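Local coordinates for protein gamma-hexachlorocyclohexane dehydrochlorinase (PDB 5KVB) that probably catalyses two successive dehydrochlorinations of the pollutant lindane, giving a tetrachlorocyclohexadiene by way of pentachlorocyclohexene, at residues S16-L28 and Y120-F133. Numbering follows the deposited sequence. Where two conformers were deposited one is given.
Sequences SRAAIQDLYSDQL and YTSEYERRDGVWKF
Tyr120 opens the contact against Tyr24, where helix 10-33 packs on the concave sheet of this SnoaL-like, NTF2-type fold through the hairpin of strands 113-127 and 130-145. Its CB lies 3.4 Å from Tyr24 OH, near the plane of the Tyr24 ring at its edge. A water joins Tyr120 OH to Gln27 OE1; His80, probably the catalytic proton acceptor, adjoins Tyr120, so this end of the interface borders the likely active site. Two residues on, Ser122 OG and Tyr124 OH share a hydrogen bond of 2.8 Å that holds the phenol against Tyr24, whose CD1 its oxygen meets. With CG1 beside the backbone N (chi1 -69°), Ile20 sends CG2 over the centre of the Tyr124 face, 3.5 Å from the centroid and 9° off the normal. In the conformer described, Arg126 CB lies over one face of the Trp131 indole and its guanidinium forms salt bridges with Asp12 and Asp93. After a type I' turn from Arg127 to Val130, Trp131 receives Ile20 CD1 on its other face and donates a weak, bent bond (135°) from NE1 to Ser16 OG, 2.9 Å away; that hydroxyl is also hydrogen-bonded to Asp12 O. A leucine in place of Trp131 would probably leave Ser16 without this donor and open a gap between Ile20 and Arg126. Leu23 CD1 rests 3.7 Å from Lys132 CA. Tyr124 CE2 sits over the centre of one face of Phe133, and Phe133 CE2 stands 3.5 Å from Leu23 O, which lies at the ring edge, in its plane.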
ATOM      1  N   SER A  16     -19.966   1.237   2.836  1.00  4.22           N
ATOM      2  CA  SER A  16     -19.812   0.886   1.426  1.00  5.89           C
ATOM      3  C   SER A  16     -18.349   0.915   1.003  1.00  4.17           C
ATOM      4  O   SER A  16     -17.865  -0.029   0.358  1.00  5.46           O
ATOM      5  CB  SER A  16     -20.635   1.820   0.530  1.00  5.12           C
ATOM      6  OG  SER A  16     -22.037   1.636   0.750  1.00  6.76           O
ATOM      7  N   ARG A  17     -17.636   1.971   1.385  1.00  4.07           N
ATOM      8  CA  ARG A  17     -16.206   2.055   1.073  1.00  4.70           C
ATOM      9  C   ARG A  17     -15.441   0.874   1.659  1.00  4.23           C
ATOM     10  O   ARG A  17     -14.574   0.314   0.989  1.00  4.85           O
ATOM     11  CB  ARG A  17     -15.619   3.384   1.583  1.00  5.53           C
ATOM     12  CG  ARG A  17     -16.080   4.614   0.783  1.00  6.46           C
ATOM     13  CD  ARG A  17     -15.727   5.937   1.461  1.00  9.31           C
ATOM     14  NE  ARG A  17     -14.297   6.083   1.743  1.00 10.72           N
ATOM     15  CZ  ARG A  17     -13.491   6.986   1.193  1.00  9.97           C
ATOM     16  NH1 ARG A  17     -13.949   7.838   0.283  1.00 13.90           N
ATOM     17  NH2 ARG A  17     -12.212   7.037   1.567  1.00  7.14           N
ATOM     18  N   ALA A  18     -15.752   0.473   2.891  1.00  3.33           N
ATOM     19  CA  ALA A  18     -15.064  -0.665   3.500  1.00  4.43           C
ATOM     20  C   ALA A  18     -15.339  -1.966   2.749  1.00  4.17           C
ATOM     21  O   ALA A  18     -14.428  -2.761   2.502  1.00  5.13           O
ATOM     22  CB  ALA A  18     -15.463  -0.791   4.977  1.00  6.78           C
ATOM     23  N   ALA A  19     -16.593  -2.180   2.369  1.00  4.08           N
ATOM     24  CA  ALA A  19     -16.951  -3.378   1.623  1.00  4.24           C
ATOM     25  C   ALA A  19     -16.199  -3.413   0.289  1.00  3.91           C
ATOM     26  O   ALA A  19     -15.698  -4.472  -0.124  1.00  5.33           O
ATOM     27  CB  ALA A  19     -18.448  -3.436   1.400  1.00  6.29           C
ATOM     28  N   ILE A  20     -16.086  -2.262  -0.377  1.00  4.23           N
ATOM     29  CA  ILE A  20     -15.463  -2.217  -1.695  1.00  4.15           C
ATOM     30  C   ILE A  20     -13.943  -2.377  -1.571  1.00  4.83           C
ATOM     31  O   ILE A  20     -13.329  -3.093  -2.365  1.00  5.38           O
ATOM     32  CB  ILE A  20     -15.866  -0.923  -2.420  1.00  4.43           C
ATOM     33  CG1 ILE A  20     -17.363  -0.989  -2.780  1.00  5.08           C
ATOM     34  CG2 ILE A  20     -15.011  -0.699  -3.668  1.00  4.46           C
ATOM     35  CD1 ILE A  20     -17.951   0.357  -3.189  1.00  5.48           C
ATOM     36  N   GLN A  21     -13.340  -1.760  -0.554  1.00  3.54           N
ATOM     37  CA  GLN A  21     -11.913  -1.959  -0.289  1.00  4.75           C
ATOM     38  C   GLN A  21     -11.601  -3.451  -0.049  1.00  5.60           C
ATOM     39  O   GLN A  21     -10.613  -3.973  -0.568  1.00  6.02           O
ATOM     40  CB  GLN A  21     -11.471  -1.077   0.891  1.00  5.50           C
ATOM     41  CG  GLN A  21     -11.508   0.426   0.559  1.00  6.66           C
ATOM     42  CD  GLN A  21     -11.690   1.312   1.787  1.00  8.90           C
ATOM     43  OE1 GLN A  21     -11.794   0.832   2.917  1.00  8.37           O
ATOM     44  NE2 GLN A  21     -11.745   2.619   1.562  1.00 10.86           N
ATOM     45  N   ASP A  22     -12.474  -4.157   0.664  1.00  4.75           N
ATOM     46  CA  ASP A  22     -12.327  -5.603   0.855  1.00  4.71           C
ATOM     47  C   ASP A  22     -12.484  -6.394  -0.463  1.00  5.38           C
ATOM     48  O   ASP A  22     -11.720  -7.333  -0.711  1.00  5.82           O
ATOM     49  CB  ASP A  22     -13.334  -6.133   1.899  1.00  4.96           C
ATOM     50  CG  ASP A  22     -13.001  -5.724   3.336  1.00  7.19           C
ATOM     51  OD1 ASP A  22     -11.890  -5.246   3.609  1.00  7.53           O
ATOM     52  OD2 ASP A  22     -13.892  -5.915   4.194  1.00 10.01           O
ATOM     53  N   LEU A  23     -13.447  -6.028  -1.311  1.00  6.00           N
ATOM     54  CA  LEU A  23     -13.594  -6.696  -2.619  1.00  5.52           C
ATOM     55  C   LEU A  23     -12.305  -6.607  -3.415  1.00  6.03           C
ATOM     56  O   LEU A  23     -11.836  -7.598  -4.006  1.00  6.63           O
ATOM     57  CB  LEU A  23     -14.740  -6.073  -3.436  1.00  6.60           C
ATOM     58  CG  LEU A  23     -16.158  -6.312  -2.910  1.00  5.33           C
ATOM     59  CD1 LEU A  23     -17.127  -5.388  -3.640  1.00  7.89           C
ATOM     60  CD2 LEU A  23     -16.582  -7.773  -3.109  1.00  7.52           C
ATOM     61  N   TYR A  24     -11.739  -5.402  -3.445  1.00  4.31           N
ATOM     62  CA  TYR A  24     -10.562  -5.142  -4.252  1.00  4.82           C
ATOM     63  C   TYR A  24      -9.337  -5.896  -3.722  1.00  6.27           C
ATOM     64  O   TYR A  24      -8.613  -6.533  -4.493  1.00  6.27           O
ATOM     65  CB  TYR A  24     -10.310  -3.645  -4.313  1.00  7.68           C
ATOM     66  CG  TYR A  24      -9.181  -3.229  -5.220  1.00  8.08           C
ATOM     67  CD1 TYR A  24      -9.369  -3.066  -6.591  1.00  6.47           C
ATOM     68  CD2 TYR A  24      -7.927  -2.998  -4.701  1.00  6.90           C
ATOM     69  CE1 TYR A  24      -8.319  -2.660  -7.413  1.00  6.78           C
ATOM     70  CE2 TYR A  24      -6.881  -2.606  -5.512  1.00  8.33           C
ATOM     71  CZ  TYR A  24      -7.080  -2.432  -6.846  1.00  8.82           C
ATOM     72  OH  TYR A  24      -6.022  -2.036  -7.626  1.00  8.92           O
ATOM     73  N   SER A  25      -9.098  -5.852  -2.417  1.00  5.77           N
ATOM     74  CA  SER A  25      -8.008  -6.649  -1.874  1.00  5.32           C
ATOM     75  C   SER A  25      -8.240  -8.148  -2.097  1.00  5.16           C
ATOM     76  O   SER A  25      -7.273  -8.878  -2.360  1.00  5.00           O
ATOM     77  CB  SER A  25      -7.811  -6.341  -0.392  1.00  4.87           C
ATOM     78  OG  SER A  25      -7.212  -5.055  -0.255  1.00  7.11           O
ATOM     79  N   ASP A  26      -9.493  -8.597  -2.030  1.00  5.67           N
ATOM     80  CA  ASP A  26      -9.823 -10.011  -2.260  1.00  5.89           C
ATOM     81  C   ASP A  26      -9.473 -10.442  -3.694  1.00  8.88           C
ATOM     82  O   ASP A  26      -9.064 -11.583  -3.906  1.00  7.06           O
ATOM     83  CB  ASP A  26     -11.311 -10.296  -1.974  1.00  4.61           C
ATOM     84  CG  ASP A  26     -11.617 -10.453  -0.487  1.00  7.02           C
ATOM     85  OD1 ASP A  26     -10.663 -10.547   0.324  1.00  8.12           O
ATOM     86  OD2 ASP A  26     -12.818 -10.494  -0.128  1.00  8.52           O
ATOM     87  N   GLN A  27      -9.595  -9.532  -4.662  1.00  4.40           N
ATOM     88  CA  GLN A  27      -9.175  -9.839  -6.026  1.00  5.15           C
ATOM     89  C   GLN A  27      -7.677 -10.133  -6.060  1.00  6.16           C
ATOM     90  O   GLN A  27      -7.242 -11.144  -6.615  1.00  6.96           O
ATOM     91  CB  GLN A  27      -9.520  -8.684  -6.982  1.00  5.30           C
ATOM     92  CG  GLN A  27      -9.447  -9.044  -8.491  1.00  6.34           C
ATOM     93  CD  GLN A  27      -8.041  -9.036  -9.080  1.00  8.32           C
ATOM     94  OE1 GLN A  27      -7.118  -8.468  -8.510  1.00 12.40           O
ATOM     95  NE2 GLN A  27      -7.886  -9.659 -10.249  1.00 12.19           N
ATOM     96  N   LEU A  28      -6.887  -9.247  -5.465  0.53  4.97           N
ATOM     97  CA  LEU A  28      -5.432  -9.403  -5.493  0.53  6.53           C
ATOM     98  C   LEU A  28      -4.989 -10.653  -4.730  0.53  6.87           C
ATOM     99  O   LEU A  28      -4.175 -11.439  -5.225  0.53  6.70           O
ATOM    100  CB  LEU A  28      -4.743  -8.160  -4.918  0.53  6.25           C
ATOM    101  CG  LEU A  28      -4.506  -6.986  -5.876  0.53  7.91           C
ATOM    102  CD1 LEU A  28      -5.808  -6.350  -6.329  0.53  6.84           C
ATOM    103  CD2 LEU A  28      -3.592  -5.935  -5.263  0.53  7.26           C
ATOM    104  N   TYR A 120      -5.238  -0.443 -12.174  1.00  5.45           N
ATOM    105  CA  TYR A 120      -6.508  -1.168 -12.167  1.00  5.94           C
ATOM    106  C   TYR A 120      -7.667  -0.179 -12.112  1.00  6.08           C
ATOM    107  O   TYR A 120      -7.754   0.635 -11.177  1.00  6.52           O
ATOM    108  CB  TYR A 120      -6.611  -2.127 -10.969  1.00  6.99           C
ATOM    109  CG  TYR A 120      -5.798  -3.407 -11.039  1.00  7.54           C
ATOM    110  CD1 TYR A 120      -4.741  -3.555 -11.932  1.00  8.73           C
ATOM    111  CD2 TYR A 120      -6.103  -4.477 -10.196  1.00  9.30           C
ATOM    112  CE1 TYR A 120      -3.995  -4.749 -11.974  1.00  9.91           C
ATOM    113  CE2 TYR A 120      -5.379  -5.661 -10.239  1.00  8.63           C
ATOM    114  CZ  TYR A 120      -4.331  -5.786 -11.124  1.00  9.59           C
ATOM    115  OH  TYR A 120      -3.606  -6.959 -11.155  1.00 14.51           O
ATOM    116  N   THR A 121      -8.546  -0.236 -13.109  1.00  5.59           N
ATOM    117  CA  THR A 121      -9.721   0.627 -13.193  1.00  5.75           C
ATOM    118  C   THR A 121     -10.960  -0.249 -12.982  1.00  6.12           C
ATOM    119  O   THR A 121     -11.195  -1.192 -13.749  1.00  7.32           O
ATOM    120  CB  THR A 121      -9.791   1.346 -14.553  1.00  7.44           C
ATOM    121  OG1 THR A 121      -8.560   2.053 -14.783  1.00  9.22           O
ATOM    122  CG2 THR A 121     -10.906   2.344 -14.571  1.00  9.25           C
ATOM    123  N   SER A 122     -11.718   0.022 -11.923  1.00  5.98           N
ATOM    124  CA  SER A 122     -12.767  -0.899 -11.477  1.00  4.66           C
ATOM    125  C   SER A 122     -14.131  -0.216 -11.355  1.00  4.49           C
ATOM    126  O   SER A 122     -14.210   1.001 -11.246  1.00  6.28           O
ATOM    127  CB  SER A 122     -12.360  -1.533 -10.139  1.00  4.56           C
ATOM    128  OG  SER A 122     -12.046  -0.543  -9.173  1.00  5.55           O
ATOM    129  N   GLU A 123     -15.201  -1.016 -11.384  1.00  5.62           N
ATOM    130  CA  GLU A 123     -16.550  -0.544 -11.117  1.00  5.77           C
ATOM    131  C   GLU A 123     -17.218  -1.559 -10.200  1.00  4.98           C
ATOM    132  O   GLU A 123     -17.006  -2.773 -10.333  1.00  5.41           O
ATOM    133  CB  GLU A 123     -17.373  -0.377 -12.408  1.00  7.63           C
ATOM    134  CG  GLU A 123     -18.751   0.261 -12.191  1.00  9.51           C
ATOM    135  CD  GLU A 123     -19.672   0.118 -13.405  1.00 17.80           C
ATOM    136  OE1 GLU A 123     -19.660   1.020 -14.277  1.00 11.87           O
ATOM    137  OE2 GLU A 123     -20.417  -0.889 -13.483  1.00 19.47           O
ATOM    138  N   TYR A 124     -18.032  -1.041  -9.286  1.00  4.51           N
ATOM    139  CA  TYR A 124     -18.777  -1.853  -8.319  1.00  4.23           C
ATOM    140  C   TYR A 124     -20.234  -1.435  -8.352  1.00  5.78           C
ATOM    141  O   TYR A 124     -20.538  -0.250  -8.488  1.00  7.20           O
ATOM    142  CB  TYR A 124     -18.204  -1.683  -6.904  1.00  5.01           C
ATOM    143  CG  TYR A 124     -16.698  -1.811  -6.876  1.00  4.31           C
ATOM    144  CD1 TYR A 124     -15.887  -0.713  -7.139  1.00  3.54           C
ATOM    145  CD2 TYR A 124     -16.092  -3.043  -6.624  1.00  5.13           C
ATOM    146  CE1 TYR A 124     -14.503  -0.839  -7.151  1.00  3.85           C
ATOM    147  CE2 TYR A 124     -14.702  -3.176  -6.632  1.00  5.19           C
ATOM    148  CZ  TYR A 124     -13.928  -2.065  -6.886  1.00  3.59           C
ATOM    149  OH  TYR A 124     -12.559  -2.172  -6.917  1.00  5.51           O
ATOM    150  N   GLU A 125     -21.128  -2.414  -8.258  0.50  5.84           N
ATOM    151  CA  GLU A 125     -22.560  -2.142  -8.206  0.50  7.06           C
ATOM    152  C   GLU A 125     -23.169  -2.725  -6.942  0.50  6.61           C
ATOM    153  O   GLU A 125     -22.768  -3.799  -6.486  0.50  5.65           O
ATOM    154  CB  GLU A 125     -23.279  -2.711  -9.439  0.50  7.53           C
ATOM    155  CG  GLU A 125     -22.955  -1.977 -10.729  0.50 10.53           C
ATOM    156  CD  GLU A 125     -23.830  -2.409 -11.895  0.50 13.92           C
ATOM    157  OE1 GLU A 125     -24.690  -3.300 -11.709  0.50 14.55           O
ATOM    158  OE2 GLU A 125     -23.660  -1.847 -12.999  0.50 16.85           O
ATOM    159  N   ARG A 126     -24.101  -1.975  -6.268  0.59  6.58           N
ATOM    160  CA  ARG A 126     -24.879  -2.496  -5.155  0.59  8.23           C
ATOM    161  C   ARG A 126     -26.228  -3.001  -5.667  0.59  7.22           C
ATOM    162  O   ARG A 126     -26.976  -2.262  -6.307  0.59 10.01           O
ATOM    163  CB  ARG A 126     -25.074  -1.427  -4.074  0.59  9.23           C
ATOM    164  CG  ARG A 126     -25.993  -1.863  -2.946  0.59  9.32           C
ATOM    165  CD  ARG A 126     -25.694  -1.110  -1.660  0.59  8.89           C
ATOM    166  NE  ARG A 126     -25.793   0.336  -1.820  0.59  7.16           N
ATOM    167  CZ  ARG A 126     -25.617   1.200  -0.824  0.59  7.45           C
ATOM    168  NH1 ARG A 126     -25.337   0.757   0.398  0.59  6.56           N
ATOM    169  NH2 ARG A 126     -25.718   2.502  -1.043  0.59  9.20           N
ATOM    170  N   ARG A 127     -26.511  -4.270  -5.388  1.00  9.00           N
ATOM    171  CA  ARG A 127     -27.757  -4.912  -5.811  1.00  9.54           C
ATOM    172  C   ARG A 127     -28.378  -5.600  -4.614  1.00 10.93           C
ATOM    173  O   ARG A 127     -27.719  -6.396  -3.945  1.00 11.07           O
ATOM    174  CB  ARG A 127     -27.497  -5.920  -6.928  1.00  8.77           C
ATOM    175  CG  ARG A 127     -26.882  -5.309  -8.164  1.00 11.02           C
ATOM    176  CD  ARG A 127     -26.659  -6.364  -9.238  1.00 10.64           C
ATOM    177  NE  ARG A 127     -25.894  -5.841 -10.369  1.00 11.81           N
ATOM    178  CZ  ARG A 127     -25.410  -6.587 -11.361  1.00 10.56           C
ATOM    179  NH1 ARG A 127     -25.612  -7.898 -11.377  1.00 11.12           N
ATOM    180  NH2 ARG A 127     -24.722  -6.011 -12.339  1.00 16.96           N
ATOM    181  N   ASP A 128     -29.648  -5.285  -4.352  1.00 13.26           N
ATOM    182  CA  ASP A 128     -30.340  -5.717  -3.140  1.00 15.93           C
ATOM    183  C   ASP A 128     -29.462  -5.541  -1.899  1.00 12.48           C
ATOM    184  O   ASP A 128     -29.363  -6.429  -1.056  1.00 15.78           O
ATOM    185  CB  ASP A 128     -30.806  -7.167  -3.279  1.00 16.10           C
ATOM    186  CG  ASP A 128     -32.032  -7.294  -4.163  1.00 25.56           C
ATOM    187  OD1 ASP A 128     -32.814  -6.322  -4.238  1.00 35.10           O
ATOM    188  OD2 ASP A 128     -32.211  -8.359  -4.788  1.00 34.21           O
ATOM    189  N   GLY A 129     -28.802  -4.386  -1.817  1.00 10.69           N
ATOM    190  CA  GLY A 129     -28.044  -4.024  -0.634  1.00 12.40           C
ATOM    191  C   GLY A 129     -26.600  -4.499  -0.550  1.00 15.32           C
ATOM    192  O   GLY A 129     -25.878  -4.102   0.356  1.00 18.20           O
ATOM    193  N   VAL A 130     -26.181  -5.341  -1.493  1.00  8.71           N
ATOM    194  CA  VAL A 130     -24.868  -5.986  -1.461  1.00 10.93           C
ATOM    195  C   VAL A 130     -23.960  -5.436  -2.564  1.00  7.95           C
ATOM    196  O   VAL A 130     -24.408  -5.265  -3.701  1.00  9.35           O
ATOM    197  CB  VAL A 130     -25.018  -7.519  -1.631  1.00 11.84           C
ATOM    198  CG1 VAL A 130     -23.660  -8.214  -1.709  1.00 11.28           C
ATOM    199  CG2 VAL A 130     -25.846  -8.096  -0.495  1.00 16.03           C
ATOM    200  N   TRP A 131     -22.686  -5.168  -2.236  1.00  7.24           N
ATOM    201  CA  TRP A 131     -21.686  -4.714  -3.222  1.00  6.39           C
ATOM    202  C   TRP A 131     -20.874  -5.862  -3.816  1.00  7.95           C
ATOM    203  O   TRP A 131     -20.386  -6.715  -3.078  1.00  7.45           O
ATOM    204  CB  TRP A 131     -20.693  -3.720  -2.583  1.00  7.11           C
ATOM    205  CG  TRP A 131     -21.279  -2.389  -2.201  1.00  4.46           C
ATOM    206  CD1 TRP A 131     -21.695  -2.008  -0.953  1.00  7.43           C
ATOM    207  CD2 TRP A 131     -21.489  -1.259  -3.055  1.00  5.42           C
ATOM    208  NE1 TRP A 131     -22.161  -0.718  -0.982  1.00  6.24           N
ATOM    209  CE2 TRP A 131     -22.058  -0.235  -2.260  1.00  4.41           C
ATOM    210  CE3 TRP A 131     -21.282  -1.021  -4.416  1.00  6.83           C
ATOM    211  CZ2 TRP A 131     -22.389   1.021  -2.785  1.00  7.82           C
ATOM    212  CZ3 TRP A 131     -21.617   0.233  -4.937  1.00  6.27           C
ATOM    213  CH2 TRP A 131     -22.162   1.234  -4.122  1.00  6.95           C
ATOM    214  N   LYS A 132     -20.703  -5.858  -5.141  1.00  6.04           N
ATOM    215  CA  LYS A 132     -19.729  -6.727  -5.822  1.00  5.74           C
ATOM    216  C   LYS A 132     -19.132  -5.990  -7.018  1.00  4.26           C
ATOM    217  O   LYS A 132     -19.667  -4.951  -7.458  1.00  5.74           O
ATOM    218  CB  LYS A 132     -20.364  -8.064  -6.287  1.00  6.19           C
ATOM    219  CG  LYS A 132     -20.734  -9.023  -5.139  1.00  8.99           C
ATOM    220  CD  LYS A 132     -21.081 -10.430  -5.633  1.00 11.42           C
ATOM    221  CE  LYS A 132     -21.547 -11.309  -4.470  1.00 15.48           C
ATOM    222  NZ  LYS A 132     -21.653 -12.746  -4.867  1.00 23.82           N
ATOM    223  N   PHE A 133     -18.018  -6.510  -7.536  1.00  4.44           N
ATOM    224  CA  PHE A 133     -17.461  -6.021  -8.813  1.00  4.40           C
ATOM    225  C   PHE A 133     -18.459  -6.118  -9.952  1.00  5.06           C
ATOM    226  O   PHE A 133     -19.111  -7.166 -10.111  1.00  6.37           O
ATOM    227  CB  PHE A 133     -16.253  -6.843  -9.262  1.00  4.64           C
ATOM    228  CG  PHE A 133     -14.910  -6.409  -8.721  1.00  4.78           C
ATOM    229  CD1 PHE A 133     -14.102  -5.524  -9.435  1.00  5.32           C
ATOM    230  CD2 PHE A 133     -14.402  -6.991  -7.572  1.00  6.37           C
ATOM    231  CE1 PHE A 133     -12.825  -5.190  -8.981  1.00  5.76           C
ATOM    232  CE2 PHE A 133     -13.135  -6.656  -7.103  1.00  5.40           C
ATOM    233  CZ  PHE A 133     -12.337  -5.758  -7.808  1.00  5.34           C
TER
HETATM  234  O   HOH W   1      -4.474  -9.049  -9.432  1.00 19.94           O